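Local coordinates for putative integron gene cassette protein (Uncultured bacterium, PDB 3FUY) that is of unknown function but is encoded by a mobile integron gene cassette and may, through a distinct interaction site, bind a partner not yet identified, at residues V47-R52 with I94-I99; T104-V109 with S148-F153; V109-I114 with F153-R158; V115-S120 with L157-L162. All coordinates share one frame; numbering follows the deposited sequence.

Contact 1: residues V47-R52 with I94-I99; sequences VLRIGR and IRCVDI
L48 and I99 meet on the helix-covered face of the sheet, their side chains crossing obliquely, L48 CD1 3.9 Å from I99 CD1. The leucine is swung over the neighbouring strand because CG lies anti to the backbone N (chi1 173°), and this brings CD1 against V97 O. I50 runs alongside I99, both side chains pointing the same way, and its CD1 rests on I99 CB. Helix 59-79 covers this patch, I62 touching L48 and C65 touching V97.

On the other face V47 and C96 stand side by side, CB to CB, with F178 near the end of the chain packed on C96. R49 passes D98 with its CB rather than its charged end; its NE is hydrogen-bonded to F178 O.

Between the faces runs a parallel ladder: V47 N to R95 O, V97 N to V47 O at 2.8 Å, R49 N to V97 O, and I99 N to R49 O at 2.7 Å. R95 and C96 face Y110 on the next strand, a classic beta bulge. Where strand 44-49 ends, G51 N bonds I99 O weakly and the D98 carboxylate helps: OD1 accepts G51 N at 3.1 Å on its syn side, 30° out of plane, and a water that reaches R52 N, weakly. The acidic oxygen helps prolong the pairing past the last bridge, and its bonds to G51 and the water probably offset its closeness to R49 O.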
loop_
_atom_site.group_PDB
_atom_site.type_symbol
_atom_site.label_atom_id
_atom_site.label_comp_id
_atom_site.label_asym_id
_atom_site.label_seq_id
_atom_site.Cartn_x
_atom_site.Cartn_y
_atom_site.Cartn_z
ATOM N N VAL B 47 5.131 -1.830 11.185
ATOM C CA VAL B 47 5.268 -0.598 10.443
ATOM C C VAL B 47 6.728 -0.153 10.439
ATOM O O VAL B 47 7.370 -0.066 11.481
ATOM C CB VAL B 47 4.387 0.522 11.026
ATOM C CG1 VAL B 47 4.545 1.793 10.207
ATOM C CG2 VAL B 47 2.907 0.084 11.063
ATOM N N LEU B 48 7.241 0.151 9.256
ATOM C CA LEU B 48 8.551 0.753 9.134
ATOM C C LEU B 48 8.430 2.265 8.889
ATOM O O LEU B 48 7.730 2.714 7.971
ATOM C CB LEU B 48 9.336 0.093 8.012
ATOM C CG LEU B 48 10.672 0.749 7.671
ATOM C CD1 LEU B 48 11.619 0.697 8.882
ATOM C CD2 LEU B 48 11.273 0.044 6.471
ATOM N N ARG B 49 9.102 3.045 9.732
ATOM C CA ARG B 49 9.111 4.504 9.594
ATOM C C ARG B 49 10.531 5.038 9.529
ATOM O O ARG B 49 11.366 4.684 10.360
ATOM C CB ARG B 49 8.426 5.154 10.789
ATOM C CG ARG B 49 6.936 5.247 10.671
ATOM C CD ARG B 49 6.318 5.886 11.914
ATOM N NE ARG B 49 4.884 6.089 11.709
ATOM C CZ ARG B 49 4.295 7.280 11.660
ATOM N NH1 ARG B 49 5.015 8.389 11.834
ATOM N NH2 ARG B 49 2.984 7.358 11.453
ATOM N N ILE B 50 10.806 5.888 8.546
ATOM C CA ILE B 50 12.053 6.621 8.541
ATOM C C ILE B 50 11.739 7.995 9.152
ATOM O O ILE B 50 11.647 9.000 8.456
ATOM C CB ILE B 50 12.628 6.750 7.127
ATOM C CG1 ILE B 50 12.482 5.431 6.339
ATOM C CG2 ILE B 50 14.070 7.214 7.187
ATOM C CD1 ILE B 50 13.152 4.204 7.009
ATOM N N GLY B 51 11.555 8.001 10.464
ATOM C CA GLY B 51 10.915 9.099 11.166
ATOM C C GLY B 51 11.673 10.414 11.187
ATOM O O GLY B 51 11.114 11.468 10.870
ATOM N N ARG B 52 12.947 10.367 11.545
ATOM C CA ARG B 52 13.682 11.612 11.775
ATOM C C ARG B 52 13.948 12.403 10.497
ATOM O O ARG B 52 13.705 13.609 10.449
ATOM C CB ARG B 52 14.990 11.357 12.522
ATOM C CG ARG B 52 15.576 12.636 13.148
ATOM C CD ARG B 52 16.724 12.328 14.106
ATOM N NE ARG B 52 17.449 13.537 14.527
ATOM C CZ ARG B 52 18.669 13.521 15.060
ATOM N NH1 ARG B 52 19.297 12.368 15.242
ATOM N NH2 ARG B 52 19.264 14.661 15.410
ATOM N N ILE B 94 5.986 -7.202 17.945
ATOM C CA ILE B 94 6.571 -5.991 17.380
ATOM C C ILE B 94 5.450 -5.124 16.788
ATOM O O ILE B 94 4.432 -5.648 16.320
ATOM C CB ILE B 94 7.648 -6.318 16.329
ATOM C CG1 ILE B 94 8.486 -5.086 16.021
ATOM C CG2 ILE B 94 7.022 -6.896 15.042
ATOM C CD1 ILE B 94 9.783 -5.404 15.251
ATOM N N ARG B 95 5.616 -3.804 16.824
ATOM C CA ARG B 95 4.626 -2.918 16.213
ATOM C C ARG B 95 5.248 -2.067 15.129
ATOM O O ARG B 95 4.716 -1.949 14.019
ATOM C CB ARG B 95 3.979 -2.008 17.265
ATOM C CG ARG B 95 3.234 -2.746 18.345
ATOM C CD ARG B 95 2.154 -3.680 17.781
ATOM N NE ARG B 95 1.478 -4.358 18.881
ATOM C CZ ARG B 95 0.942 -5.570 18.822
ATOM N NH1 ARG B 95 0.981 -6.289 17.693
ATOM N NH2 ARG B 95 0.370 -6.068 19.906
ATOM N N CYS B 96 6.388 -1.465 15.450
ATOM C CA CYS B 96 6.979 -0.482 14.558
ATOM C C CYS B 96 8.491 -0.472 14.726
ATOM O O CYS B 96 9.012 -0.662 15.827
ATOM C CB CYS B 96 6.400 0.916 14.856
ATOM S SG CYS B 96 7.190 2.287 13.965
ATOM N N VAL B 97 9.190 -0.267 13.624
ATOM C CA VAL B 97 10.613 0.023 13.678
ATOM C C VAL B 97 10.756 1.412 13.096
ATOM O O VAL B 97 10.467 1.638 11.916
ATOM C CB VAL B 97 11.445 -0.970 12.837
ATOM C CG1 VAL B 97 12.910 -0.528 12.789
ATOM C CG2 VAL B 97 11.307 -2.369 13.390
ATOM N N ASP B 98 11.159 2.350 13.940
ATOM C CA ASP B 98 11.403 3.716 13.514
ATOM C C ASP B 98 12.905 3.949 13.373
ATOM O O ASP B 98 13.659 3.915 14.360
ATOM C CB ASP B 98 10.774 4.698 14.507
ATOM C CG ASP B 98 10.815 6.132 14.016
ATOM O OD1 ASP B 98 11.618 6.427 13.117
ATOM O OD2 ASP B 98 10.036 6.963 14.529
ATOM N N ILE B 99 13.339 4.180 12.139
ATOM C CA ILE B 99 14.749 4.359 11.855
ATOM C C ILE B 99 15.146 5.838 11.849
ATOM O O ILE B 99 14.489 6.656 11.219
ATOM C CB ILE B 99 15.133 3.733 10.498
ATOM C CG1 ILE B 99 14.964 2.210 10.550
ATOM C CG2 ILE B 99 16.572 4.118 10.112
ATOM C CD1 ILE B 99 15.456 1.517 9.323
HETATM O O HOH W 1 13.448 8.332 13.719
#

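Contact 2: residues T104-V109 with S148-F153; sequences TYNAMV and SCVTQF
Y105 lays its ring beside C149, ring atom CD2 coming to 3.4 Å from C149 CB while the sulfur SG sits obliquely off the ring normal, 4.7 Å from the ring centroid, in a Cys sulfur-aromatic contact. The two residues stand where the parallel strands 106-116 and 150-160 of a beta-alpha-beta unit come together, helix 121-138 making the crossover between them. C149 SG, anti to its own backbone N at 177°, is carried across the gap to A107, touching the methyl CB at 3.6 Å. L64 of helix 59-79 covers Y105, A107 and C149, and the phenol OH is hydrogen-bonded to D61.

Farther along the same face, the V109 and T151 side chains cross at an angle, CG2 to CG2 at 3.7 Å, while T151 OG1 is hydrogen-bonded to K68 NZ. V109 also meets F153, CB to CB; the phenylalanine ring leads away towards helix 121-138, where L135 and R136 touch it.

The reverse face is more polar. N106 and V150 lie side by side there, and the selenomethionine M108, bent at chi2 and chi3, folds its CE against Q152 CB at 3.9 Å. The amide NE2 of Q152 is hydrogen-bonded to D142.

Four backbone bonds tie the strands: V150 N to Y105 O, A107 N to V150 O, Q152 N to A107 O and V109 N to Q152 O. Ahead of the first of these bonds, a single water donates to both Y105 O and S148 O, 2.8 Å from each.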
loop_
_atom_site.group_PDB
_atom_site.type_symbol
_atom_site.label_atom_id
_atom_site.label_comp_id
_atom_site.label_asym_id
_atom_site.label_seq_id
_atom_site.Cartn_x
_atom_site.Cartn_y
_atom_site.Cartn_z
ATOM N N THR B 104 23.932 9.119 12.471
ATOM C CA THR B 104 24.312 7.713 12.480
ATOM C C THR B 104 23.074 6.861 12.251
ATOM O O THR B 104 21.947 7.367 12.245
ATOM C CB THR B 104 24.892 7.296 13.816
ATOM O OG1 THR B 104 24.018 7.754 14.857
ATOM C CG2 THR B 104 26.286 7.888 14.001
ATOM N N TYR B 105 23.295 5.566 12.088
ATOM C CA TYR B 105 22.212 4.622 11.844
ATOM C C TYR B 105 21.657 4.061 13.158
ATOM O O TYR B 105 22.308 3.275 13.839
ATOM C CB TYR B 105 22.717 3.513 10.922
ATOM C CG TYR B 105 21.659 2.777 10.130
ATOM C CD1 TYR B 105 20.702 3.467 9.378
ATOM C CD2 TYR B 105 21.638 1.397 10.109
ATOM C CE1 TYR B 105 19.746 2.783 8.629
ATOM C CE2 TYR B 105 20.699 0.704 9.365
ATOM C CZ TYR B 105 19.750 1.402 8.633
ATOM O OH TYR B 105 18.820 0.693 7.909
ATOM N N ASN B 106 20.456 4.500 13.509
ATOM C CA ASN B 106 19.777 4.076 14.721
ATOM C C ASN B 106 18.352 3.589 14.452
ATOM O O ASN B 106 17.719 3.983 13.457
ATOM C CB ASN B 106 19.722 5.235 15.711
ATOM C CG ASN B 106 21.052 5.943 15.830
ATOM O OD1 ASN B 106 21.390 6.803 15.013
ATOM N ND2 ASN B 106 21.833 5.551 16.819
ATOM N N ALA B 107 17.850 2.736 15.340
ATOM C CA ALA B 107 16.460 2.321 15.263
ATOM C C ALA B 107 15.800 2.259 16.629
ATOM O O ALA B 107 16.415 1.857 17.625
ATOM C CB ALA B 107 16.324 0.960 14.536
HETATM N N MSE B 108 14.533 2.650 16.660
HETATM C CA MSE B 108 13.705 2.467 17.838
HETATM C C MSE B 108 12.624 1.419 17.530
HETATM O O MSE B 108 11.788 1.614 16.643
HETATM C CB MSE B 108 13.068 3.809 18.244
HETATM C CG MSE B 108 12.114 3.711 19.420
HETATM SE SE MSE B 108 12.997 3.293 21.114
HETATM C CE MSE B 108 13.997 4.964 21.371
ATOM N N VAL B 109 12.649 0.308 18.256
ATOM C CA VAL B 109 11.667 -0.756 18.079
ATOM C C VAL B 109 10.562 -0.687 19.126
ATOM O O VAL B 109 10.831 -0.825 20.317
ATOM C CB VAL B 109 12.324 -2.144 18.185
ATOM C CG1 VAL B 109 11.276 -3.230 17.859
ATOM C CG2 VAL B 109 13.534 -2.228 17.250
ATOM N N SER B 148 25.054 -2.405 11.139
ATOM C CA SER B 148 25.685 -1.223 11.736
ATOM C C SER B 148 24.643 -0.278 12.320
ATOM O O SER B 148 24.824 0.933 12.308
ATOM C CB SER B 148 26.527 -0.458 10.715
ATOM O OG SER B 148 27.521 -1.290 10.164
ATOM N N CYS B 149 23.550 -0.836 12.818
ATOM C CA CYS B 149 22.502 -0.038 13.422
ATOM C C CYS B 149 22.552 -0.212 14.939
ATOM O O CYS B 149 22.750 -1.324 15.432
ATOM C CB CYS B 149 21.131 -0.479 12.900
ATOM S SG CYS B 149 19.756 0.403 13.671
ATOM N N VAL B 150 22.377 0.883 15.669
ATOM C CA VAL B 150 22.320 0.818 17.130
ATOM C C VAL B 150 20.858 0.886 17.526
ATOM O O VAL B 150 20.163 1.813 17.139
ATOM C CB VAL B 150 23.057 1.993 17.794
ATOM C CG1 VAL B 150 22.828 1.968 19.295
ATOM C CG2 VAL B 150 24.550 1.947 17.463
ATOM N N THR B 151 20.410 -0.084 18.312
ATOM C CA THR B 151 18.986 -0.274 18.553
ATOM C C THR B 151 18.569 0.064 19.985
ATOM O O THR B 151 19.299 -0.196 20.935
ATOM C CB THR B 151 18.578 -1.737 18.197
ATOM O OG1 THR B 151 18.916 -2.006 16.833
ATOM C CG2 THR B 151 17.090 -1.979 18.397
ATOM N N GLN B 152 17.400 0.673 20.128
ATOM C CA GLN B 152 16.756 0.814 21.426
ATOM C C GLN B 152 15.330 0.320 21.276
ATOM O O GLN B 152 14.822 0.196 20.150
ATOM C CB GLN B 152 16.732 2.283 21.859
ATOM C CG GLN B 152 18.094 2.962 21.879
ATOM C CD GLN B 152 19.046 2.382 22.907
ATOM O OE1 GLN B 152 18.630 1.823 23.928
ATOM N NE2 GLN B 152 20.341 2.522 22.648
ATOM N N PHE B 153 14.653 0.055 22.388
ATOM C CA PHE B 153 13.240 -0.298 22.277
ATOM C C PHE B 153 12.363 0.382 23.324
ATOM O O PHE B 153 12.853 0.878 24.340
ATOM C CB PHE B 153 13.027 -1.821 22.296
ATOM C CG PHE B 153 13.230 -2.451 23.641
ATOM C CD1 PHE B 153 12.149 -2.815 24.421
ATOM C CD2 PHE B 153 14.499 -2.693 24.122
ATOM C CE1 PHE B 153 12.340 -3.400 25.671
ATOM C CE2 PHE B 153 14.696 -3.281 25.367
ATOM C CZ PHE B 153 13.617 -3.636 26.145
HETATM O O HOH W 2 25.103 3.179 13.948
#

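Contact 3: residues V109-I114 with F153-R158; sequences VYVDLI and FEMKLR
D112 and R158 form the one salt bridge of the contact, D112 OD2 lying 2.8 Å from R158 NE. The oxygen is near the guanidinium plane, yet the nitrogen approaches it from above the carboxylate, 62° out of that plane, and the two flat groups are turned 58° apart. R95, one strand over, makes a second salt bridge to the same oxygen, so OD2 sits between two arginines. A water links D112 OD1, K156 NZ and R158 NH2, and K156 NZ also pairs with D177. A leucine in place of D112 would probably leave R95 and R158 without the negative charge they share, and the water without one of its acceptors.

Backbone bonds run the length of these parallel strands, the two beta arms of a beta-alpha-beta unit: E154 N to V109 O, V111 N to E154 O, K156 N to V111 O, L113 N to K156 O at 2.7 Å, and R158 N to L113 O.

Apolar contacts fill the face towards helix 121-138. V111 CG2, set between its backbone N and carbonyl carbon, leans on M155 CB at 3.8 Å. The selenium of M155 touches L113 CB at 3.9 Å, and L113 CD2 meets L157 CD2.

On the reverse face the Y110 and E154 side chains lie side by side, Y110 CE2 3.6 Å from E154 OE1, with ring and carboxylate planes 71° apart.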
loop_
_atom_site.group_PDB
_atom_site.type_symbol
_atom_site.label_atom_id
_atom_site.label_comp_id
_atom_site.label_asym_id
_atom_site.label_seq_id
_atom_site.Cartn_x
_atom_site.Cartn_y
_atom_site.Cartn_z
ATOM N N VAL B 109 12.649 0.308 18.256
ATOM C CA VAL B 109 11.667 -0.756 18.079
ATOM C C VAL B 109 10.562 -0.687 19.126
ATOM O O VAL B 109 10.831 -0.825 20.317
ATOM C CB VAL B 109 12.324 -2.144 18.185
ATOM C CG1 VAL B 109 11.276 -3.230 17.859
ATOM C CG2 VAL B 109 13.534 -2.228 17.250
ATOM N N TYR B 110 9.327 -0.469 18.678
ATOM C CA TYR B 110 8.158 -0.444 19.560
ATOM C C TYR B 110 7.528 -1.822 19.639
ATOM O O TYR B 110 7.114 -2.380 18.613
ATOM C CB TYR B 110 7.105 0.540 19.028
ATOM C CG TYR B 110 7.587 1.952 19.009
ATOM C CD1 TYR B 110 8.258 2.462 17.907
ATOM C CD2 TYR B 110 7.410 2.777 20.122
ATOM C CE1 TYR B 110 8.729 3.762 17.904
ATOM C CE2 TYR B 110 7.866 4.068 20.124
ATOM C CZ TYR B 110 8.522 4.562 19.022
ATOM O OH TYR B 110 8.961 5.862 19.039
ATOM N N VAL B 111 7.440 -2.358 20.849
ATOM C CA VAL B 111 6.899 -3.684 21.075
ATOM C C VAL B 111 5.791 -3.550 22.102
ATOM O O VAL B 111 5.798 -2.611 22.894
ATOM C CB VAL B 111 7.976 -4.654 21.603
ATOM C CG1 VAL B 111 9.143 -4.710 20.641
ATOM C CG2 VAL B 111 8.480 -4.208 22.999
ATOM N N ASP B 112 4.824 -4.459 22.053
ATOM C CA ASP B 112 3.783 -4.557 23.072
ATOM C C ASP B 112 4.087 -5.813 23.873
ATOM O O ASP B 112 4.429 -6.846 23.291
ATOM C CB ASP B 112 2.385 -4.745 22.444
ATOM C CG ASP B 112 1.757 -3.450 21.920
ATOM O OD1 ASP B 112 2.367 -2.366 22.007
ATOM O OD2 ASP B 112 0.617 -3.528 21.402
ATOM N N LEU B 113 3.966 -5.735 25.196
ATOM C CA LEU B 113 3.961 -6.928 26.034
ATOM C C LEU B 113 2.523 -7.154 26.483
ATOM O O LEU B 113 1.929 -6.298 27.143
ATOM C CB LEU B 113 4.867 -6.778 27.266
ATOM C CG LEU B 113 4.892 -7.981 28.220
ATOM C CD1 LEU B 113 5.779 -9.095 27.677
ATOM C CD2 LEU B 113 5.356 -7.579 29.624
ATOM N N ILE B 114 1.960 -8.296 26.119
ATOM C CA ILE B 114 0.576 -8.599 26.478
ATOM C C ILE B 114 0.506 -9.715 27.512
ATOM O O ILE B 114 0.914 -10.839 27.236
ATOM C CB ILE B 114 -0.270 -8.976 25.233
ATOM C CG1 ILE B 114 -0.097 -7.929 24.128
ATOM C CG2 ILE B 114 -1.739 -9.110 25.609
ATOM C CD1 ILE B 114 -0.746 -8.322 22.790
ATOM N N PHE B 153 14.653 0.055 22.388
ATOM C CA PHE B 153 13.240 -0.298 22.277
ATOM C C PHE B 153 12.363 0.382 23.324
ATOM O O PHE B 153 12.853 0.878 24.340
ATOM C CB PHE B 153 13.027 -1.821 22.296
ATOM C CG PHE B 153 13.230 -2.451 23.641
ATOM C CD1 PHE B 153 12.149 -2.815 24.421
ATOM C CD2 PHE B 153 14.499 -2.693 24.122
ATOM C CE1 PHE B 153 12.340 -3.400 25.671
ATOM C CE2 PHE B 153 14.696 -3.281 25.367
ATOM C CZ PHE B 153 13.617 -3.636 26.145
ATOM N N GLU B 154 11.065 0.414 23.045
ATOM C CA GLU B 154 10.062 0.840 24.014
ATOM C C GLU B 154 9.009 -0.242 24.090
ATOM O O GLU B 154 8.528 -0.737 23.055
ATOM C CB GLU B 154 9.392 2.155 23.601
ATOM C CG GLU B 154 10.173 3.409 23.924
ATOM C CD GLU B 154 9.336 4.667 23.733
ATOM O OE1 GLU B 154 8.089 4.553 23.734
ATOM O OE2 GLU B 154 9.921 5.764 23.572
HETATM N N MSE B 155 8.631 -0.586 25.313
HETATM C CA MSE B 155 7.675 -1.646 25.551
HETATM C C MSE B 155 6.384 -1.133 26.195
HETATM O O MSE B 155 6.380 -0.655 27.330
HETATM C CB MSE B 155 8.311 -2.702 26.441
HETATM C CG MSE B 155 7.398 -3.857 26.767
HETATM SE SE MSE B 155 8.439 -5.317 27.565
HETATM C CE MSE B 155 10.117 -4.907 26.737
ATOM N N LYS B 156 5.289 -1.236 25.455
ATOM C CA LYS B 156 3.974 -0.885 25.965
ATOM C C LYS B 156 3.381 -2.116 26.638
ATOM O O LYS B 156 3.538 -3.241 26.146
ATOM C CB LYS B 156 3.078 -0.412 24.806
ATOM C CG LYS B 156 1.735 0.122 25.237
ATOM C CD LYS B 156 0.861 0.517 24.056
ATOM C CE LYS B 156 1.446 1.682 23.295
ATOM N NZ LYS B 156 0.667 1.939 22.047
ATOM N N LEU B 157 2.713 -1.916 27.768
ATOM C CA LEU B 157 2.116 -3.024 28.502
ATOM C C LEU B 157 0.604 -3.073 28.289
ATOM O O LEU B 157 -0.081 -2.053 28.350
ATOM C CB LEU B 157 2.434 -2.907 29.992
ATOM C CG LEU B 157 3.877 -2.533 30.331
ATOM C CD1 LEU B 157 4.024 -2.126 31.813
ATOM C CD2 LEU B 157 4.805 -3.687 29.993
ATOM N N ARG B 158 0.088 -4.268 28.032
ATOM C CA ARG B 158 -1.340 -4.450 27.815
ATOM C C ARG B 158 -1.792 -5.611 28.660
ATOM O O ARG B 158 -1.004 -6.489 28.995
ATOM C CB ARG B 158 -1.651 -4.751 26.332
ATOM C CG ARG B 158 -1.374 -3.591 25.378
ATOM C CD ARG B 158 -1.724 -3.947 23.940
ATOM N NE ARG B 158 -1.540 -2.826 23.013
ATOM C CZ ARG B 158 -2.397 -1.816 22.874
ATOM N NH1 ARG B 158 -3.515 -1.795 23.596
ATOM N NH2 ARG B 158 -2.149 -0.835 22.006
HETATM O O HOH W 3 10.476 7.638 21.497
HETATM O O HOH W 4 0.472 -0.661 20.759
#

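Contact 4: residues V115-S120 with L157-L162; sequences VGTGAS and LREELL
The parallel ladder between the two strands of the beta-alpha-beta unit frays here, as strand 106-116 passes through a type I turn, G116 to A119, into helix 121-138. V115 N donates to R158 O, E160 N to V115 O at 3.2 Å, and T117 N to E160 O at 3.0 Å. That last donor stands above the carbonyl plane, 59° out of it, as the chain starts to turn. CA-H...O contacts from E159 to V115 O and from G116 to E160 O accompany these bonds.

T117 spans the end of the ladder. Its CG2 lies anti to the carbonyl carbon and presses on the E160-L161 peptide, 3.5 Å from L161 N, while the T117 and L161 side chains cross at an angle, T117 OG1 3.6 Å from L161 CD1. A glycine here would strip CG2 and OG1 from the E160-L161 peptide, and would probably leave a gap beside it and L161 CD1 freer to turn. E159, extended beyond CG, reaches forward to the start of the turn, where OE1 rests 3.3 Å from T117 CA; R124 of helix 121-138 makes a salt bridge to that oxygen. L162 CG packs on G116 CA at 4.0 Å, and V115 CG2 lies against R158 O.

S120 caps the start of the helix. With E159 held by R124, whose NE also bonds A119 O, the acidic charge on one strand is probably balanced by the first turn of the helix that follows the other.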
loop_
_atom_site.group_PDB
_atom_site.type_symbol
_atom_site.label_atom_id
_atom_site.label_comp_id
_atom_site.label_asym_id
_atom_site.label_seq_id
_atom_site.Cartn_x
_atom_site.Cartn_y
_atom_site.Cartn_z
ATOM N N VAL B 115 0.001 -9.398 28.707
ATOM C CA VAL B 115 -0.215 -10.406 29.743
ATOM C C VAL B 115 -1.707 -10.650 29.945
ATOM O O VAL B 115 -2.536 -9.848 29.530
ATOM C CB VAL B 115 0.440 -10.024 31.101
ATOM C CG1 VAL B 115 1.948 -9.908 30.955
ATOM C CG2 VAL B 115 -0.143 -8.729 31.634
ATOM N N GLY B 116 -2.046 -11.769 30.572
ATOM C CA GLY B 116 -3.443 -12.118 30.787
ATOM C C GLY B 116 -4.066 -11.248 31.866
ATOM O O GLY B 116 -3.416 -10.935 32.861
ATOM N N THR B 117 -5.320 -10.850 31.669
ATOM C CA THR B 117 -6.022 -10.022 32.649
ATOM C C THR B 117 -5.916 -10.606 34.061
ATOM O O THR B 117 -5.937 -9.865 35.047
ATOM C CB THR B 117 -7.515 -9.831 32.286
ATOM O OG1 THR B 117 -8.085 -11.098 31.936
ATOM C CG2 THR B 117 -7.673 -8.884 31.103
ATOM N N GLY B 118 -5.786 -11.929 34.152
ATOM C CA GLY B 118 -5.761 -12.605 35.438
ATOM C C GLY B 118 -4.386 -12.795 36.058
ATOM O O GLY B 118 -4.187 -13.688 36.888
ATOM N N ALA B 119 -3.435 -11.952 35.672
ATOM C CA ALA B 119 -2.075 -12.046 36.200
ATOM C C ALA B 119 -1.892 -11.177 37.438
ATOM O O ALA B 119 -2.362 -10.041 37.483
ATOM C CB ALA B 119 -1.058 -11.666 35.129
ATOM N N SER B 120 -1.193 -11.709 38.435
ATOM C CA SER B 120 -0.953 -10.972 39.670
ATOM C C SER B 120 0.186 -9.962 39.529
ATOM O O SER B 120 1.034 -10.081 38.649
ATOM C CB SER B 120 -0.655 -11.932 40.827
ATOM O OG SER B 120 0.632 -12.517 40.701
ATOM N N LEU B 157 2.713 -1.916 27.768
ATOM C CA LEU B 157 2.116 -3.024 28.502
ATOM C C LEU B 157 0.604 -3.073 28.289
ATOM O O LEU B 157 -0.081 -2.053 28.350
ATOM C CB LEU B 157 2.434 -2.907 29.992
ATOM C CG LEU B 157 3.877 -2.533 30.331
ATOM C CD1 LEU B 157 4.024 -2.126 31.813
ATOM C CD2 LEU B 157 4.805 -3.687 29.993
ATOM N N ARG B 158 0.088 -4.268 28.032
ATOM C CA ARG B 158 -1.340 -4.450 27.815
ATOM C C ARG B 158 -1.792 -5.611 28.660
ATOM O O ARG B 158 -1.004 -6.489 28.995
ATOM C CB ARG B 158 -1.651 -4.751 26.332
ATOM C CG ARG B 158 -1.374 -3.591 25.378
ATOM C CD ARG B 158 -1.724 -3.947 23.940
ATOM N NE ARG B 158 -1.540 -2.826 23.013
ATOM C CZ ARG B 158 -2.397 -1.816 22.874
ATOM N NH1 ARG B 158 -3.515 -1.795 23.596
ATOM N NH2 ARG B 158 -2.149 -0.835 22.006
ATOM N N GLU B 159 -3.069 -5.619 29.009
ATOM C CA GLU B 159 -3.667 -6.817 29.557
ATOM C C GLU B 159 -4.914 -7.116 28.739
ATOM O O GLU B 159 -5.581 -6.210 28.229
ATOM C CB GLU B 159 -3.965 -6.687 31.055
ATOM C CG GLU B 159 -5.188 -5.865 31.424
ATOM C CD GLU B 159 -5.423 -5.823 32.942
ATOM O OE1 GLU B 159 -5.729 -6.879 33.542
ATOM O OE2 GLU B 159 -5.305 -4.728 33.532
ATOM N N GLU B 160 -5.191 -8.401 28.584
ATOM C CA GLU B 160 -6.268 -8.857 27.737
ATOM C C GLU B 160 -6.662 -10.222 28.239
ATOM O O GLU B 160 -5.834 -10.954 28.760
ATOM C CB GLU B 160 -5.788 -8.972 26.288
ATOM C CG GLU B 160 -5.326 -7.667 25.661
ATOM C CD GLU B 160 -6.483 -6.798 25.210
ATOM O OE1 GLU B 160 -7.646 -7.190 25.436
ATOM O OE2 GLU B 160 -6.229 -5.719 24.635
ATOM N N LEU B 161 -7.931 -10.573 28.086
ATOM C CA LEU B 161 -8.345 -11.924 28.377
ATOM C C LEU B 161 -7.900 -12.760 27.187
ATOM O O LEU B 161 -8.450 -12.630 26.094
ATOM C CB LEU B 161 -9.862 -11.981 28.549
ATOM C CG LEU B 161 -10.446 -13.312 29.018
ATOM C CD1 LEU B 161 -9.790 -13.755 30.311
ATOM C CD2 LEU B 161 -11.956 -13.189 29.191
ATOM N N LEU B 162 -6.902 -13.611 27.389
ATOM C CA LEU B 162 -6.241 -14.262 26.265
ATOM C C LEU B 162 -7.100 -15.333 25.581
ATOM O O LEU B 162 -6.791 -15.773 24.467
ATOM C CB LEU B 162 -4.904 -14.855 26.700
ATOM C CG LEU B 162 -3.877 -13.880 27.272
ATOM C CD1 LEU B 162 -2.593 -14.627 27.498
ATOM C CD2 LEU B 162 -3.642 -12.705 26.348
#

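Overall arrangement
Contact 1 is the buried one, joining strands 44-49 and 91-100; contacts 2 and 3 are partly buried and contact 4 lies at the surface. The last three zip up one pair of strands, 106-116 and 150-160, with V109 and F153 shared by contacts 2 and 3, and L157 and R158 by contacts 3 and 4. Strand 91-100 lies beside 106-116, so D98 O meets M108 N between contacts 1 and 2, while R95 reaches D112 between contacts 1 and 3. Aliphatic packing under helix 59-79 marks contact 1, sulfur and aromatic groups contact 2, a buried aspartate bridged to arginines contact 3, and turn and helix-end polar bonds contact 4.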